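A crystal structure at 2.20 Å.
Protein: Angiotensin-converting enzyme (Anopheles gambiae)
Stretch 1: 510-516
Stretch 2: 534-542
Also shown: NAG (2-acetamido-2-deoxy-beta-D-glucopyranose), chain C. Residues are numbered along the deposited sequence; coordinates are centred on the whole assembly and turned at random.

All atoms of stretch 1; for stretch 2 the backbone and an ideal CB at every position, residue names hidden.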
# COMPACT_ATOMS: atom_id res chain seq x y z
N ALA A 510 10.47 14.98 10.34
CA ALA A 510 9.95 15.78 11.45
C ALA A 510 10.06 15.02 12.76
O ALA A 510 10.40 15.60 13.80
CB ALA A 510 8.50 16.17 11.16
N ALA A 511 9.79 13.72 12.75
CA ALA A 511 9.84 12.98 14.01
C ALA A 511 11.26 12.80 14.50
O ALA A 511 11.51 12.83 15.72
CB ALA A 511 9.15 11.62 13.85
N CYS A 512 12.21 12.58 13.58
CA CYS A 512 13.61 12.49 13.98
C CYS A 512 14.10 13.82 14.53
O CYS A 512 14.82 13.85 15.53
CB CYS A 512 14.46 12.05 12.78
SG CYS A 512 13.99 10.42 12.12
N ALA A 513 13.71 14.93 13.91
CA ALA A 513 14.05 16.24 14.45
C ALA A 513 13.59 16.37 15.90
O ALA A 513 14.39 16.70 16.80
CB ALA A 513 13.41 17.32 13.58
N LEU A 514 12.30 16.10 16.15
CA LEU A 514 11.75 16.16 17.50
C LEU A 514 12.46 15.21 18.46
O LEU A 514 12.54 15.51 19.66
CB LEU A 514 10.26 15.81 17.46
CG LEU A 514 9.37 16.82 16.75
CD1 LEU A 514 7.99 16.20 16.50
CD2 LEU A 514 9.22 18.11 17.54
N ALA A 515 12.94 14.06 17.99
CA ALA A 515 13.66 13.14 18.87
C ALA A 515 15.13 13.50 19.03
O ALA A 515 15.86 12.74 19.68
CB ALA A 515 13.55 11.70 18.35
N GLY A 516 15.59 14.61 18.47
CA GLY A 516 17.02 14.92 18.50
C GLY A 516 17.87 13.93 17.74
O GLY A 516 19.04 13.72 18.08
N UNK A 534 11.21 5.29 21.61
CA UNK A 534 11.19 5.85 22.96
C UNK A 534 11.22 7.37 22.97
O UNK A 534 11.62 7.96 23.96
CB UNK A 534 12.38 5.31 23.76
N UNK A 535 10.82 8.01 21.88
CA UNK A 535 10.78 9.47 21.84
C UNK A 535 9.34 9.93 22.00
O UNK A 535 8.62 10.15 21.03
CB UNK A 535 11.38 10.00 20.54
N UNK A 536 8.91 10.10 23.27
CA UNK A 536 7.59 10.63 23.54
C UNK A 536 7.41 12.03 22.95
O UNK A 536 6.29 12.43 22.63
CB UNK A 536 7.34 10.66 25.05
N UNK A 537 8.50 12.78 22.76
CA UNK A 537 8.38 14.08 22.11
C UNK A 537 7.87 13.92 20.67
O UNK A 537 7.05 14.71 20.20
CB UNK A 537 9.73 14.81 22.12
N UNK A 538 8.34 12.89 19.98
CA UNK A 538 7.85 12.64 18.63
C UNK A 538 6.45 12.03 18.64
O UNK A 538 5.61 12.42 17.82
CB UNK A 538 8.82 11.72 17.88
N UNK A 539 6.20 11.07 19.53
CA UNK A 539 4.88 10.48 19.63
C UNK A 539 3.80 11.51 19.89
O UNK A 539 2.70 11.42 19.34
CB UNK A 539 4.86 9.42 20.74
N UNK A 540 4.10 12.51 20.72
CA UNK A 540 3.07 13.47 21.09
C UNK A 540 2.64 14.29 19.88
O UNK A 540 1.44 14.50 19.67
CB UNK A 540 3.57 14.39 22.21
N UNK A 541 3.60 14.75 19.06
CA UNK A 541 3.21 15.50 17.87
C UNK A 541 2.52 14.60 16.85
O UNK A 541 1.60 15.04 16.16
CB UNK A 541 4.43 16.17 17.24
N UNK A 542 2.92 13.34 16.78
CA UNK A 542 2.27 12.41 15.86
C UNK A 542 0.83 12.14 16.30
O UNK A 542 -0.10 12.26 15.49
CB UNK A 542 3.06 11.10 15.78
C1 NAG C . 1.12 10.97 27.07
C2 NAG C . 1.81 12.17 27.72
C3 NAG C . 0.88 12.84 28.74
C4 NAG C . -0.47 13.17 28.12
C5 NAG C . -1.06 11.92 27.46
C6 NAG C . -2.33 12.19 26.70
C7 NAG C . 4.26 12.18 27.94
C8 NAG C . 5.43 11.64 28.69
N2 NAG C . 3.06 11.76 28.35
O3 NAG C . 1.51 14.04 29.18
O4 NAG C . -1.36 13.67 29.13
O5 NAG C . -0.12 11.38 26.51
O6 NAG C . -2.82 11.00 26.09
O7 NAG C . 4.39 12.97 27.01

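Position 534 lies in the loop before the helix. No atom of stretch 1 comes within 5.5 Å of its ideal CB. Its phi/psi of 74/23 favours glycine, but stretch 1 sets no limit on size. The residue is Gln534, which accepts the positive phi and makes no contact with stretch 1.

Position 535 is not helical, with phi/psi of -103/88, and the helix starts at the next residue. This is the N-cap, where the first backbone NH groups lack partners. Its CB points toward stretch 1, and the ideal CB is 3.5 Å from Ala515 CB. Serine, threonine, aspartate or asparagine could cap here; the close methyl favours a small one. The residue is Ser535, rotamer t. The Ser535 OG accepts from the backbone N of position 538 at 3.2 Å, the capping bond. The same OG lies 3.3 Å from Ala515 CB.

Position 536 opens the helix with its CB out of reach of stretch 1. Many residues would suit. It is Thr536.

Position 537 points toward stretch 1. What it meets is backbone: the ideal CB is 3.8 Å from Leu514 O. A small residue fits, and a longer one might lead off past the carbonyl. It is Ala537, whose methyl rests against the end of the first helix.

Position 538 faces stretch 1 at close range. Its CA is 5.0 Å from Ala511 CA, and its ideal CB is 3.6 Å from Ala511 O and 4.4 Å from Leu514 CB. Alanine, glycine or serine would suit such a narrow gap. The residue is Ala538. Its CB packs 4.1 Å from Ala511 CB, so two methyls meet where the helices, crossing at 138°, run close; their axes approach to 8.3 Å.

Position 539 points away, so stretch 1 sets no preference. It is Gly539.

Position 540 points sideways, clear of stretch 1 but on the side of the sugar. A polar side chain able to donate to the acetamido oxygen would suit. It is Asn540, rotamer m; ND2 donates to NAG O7 at 2.9 Å.

Position 541 points toward stretch 1, its ideal CB 3.6 Å from Leu514 CD1. An aliphatic residue, or a polar one with a long aliphatic stem, would suit. It is Gln541. Its CG lies 3.6 Å from Leu514 CD1, so the stem touches the tip of the leucine side chain.

Position 542 points sideways, with nothing of stretch 1 near its CB, so many residues would suit. It is Leu542.

Stretch 2 (534-542) QSTAAGNQL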
# COMPACT_ATOMS: atom_id res chain seq x y z
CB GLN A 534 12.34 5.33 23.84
CG GLN A 534 12.35 3.82 23.96
CD GLN A 534 13.55 3.28 24.71
OE1 GLN A 534 14.69 3.68 24.47
NE2 GLN A 534 13.29 2.33 25.60
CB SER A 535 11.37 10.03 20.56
OG SER A 535 11.09 11.43 20.47
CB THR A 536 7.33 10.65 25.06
OG1 THR A 536 8.26 11.50 25.73
CG2 THR A 536 7.44 9.25 25.64
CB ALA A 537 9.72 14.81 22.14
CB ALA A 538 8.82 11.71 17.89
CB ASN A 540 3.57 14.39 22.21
CG ASN A 540 3.74 13.65 23.54
OD1 ASN A 540 3.09 12.65 23.79
ND2 ASN A 540 4.63 14.17 24.39
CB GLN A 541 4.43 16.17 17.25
CG GLN A 541 4.93 17.39 18.02
CD GLN A 541 3.92 18.52 18.05
OE1 GLN A 541 3.54 19.06 17.01
NE2 GLN A 541 3.46 18.86 19.25
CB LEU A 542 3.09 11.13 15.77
CG LEU A 542 2.59 10.03 14.83
CD1 LEU A 542 2.43 10.53 13.41
CD2 LEU A 542 3.55 8.84 14.87
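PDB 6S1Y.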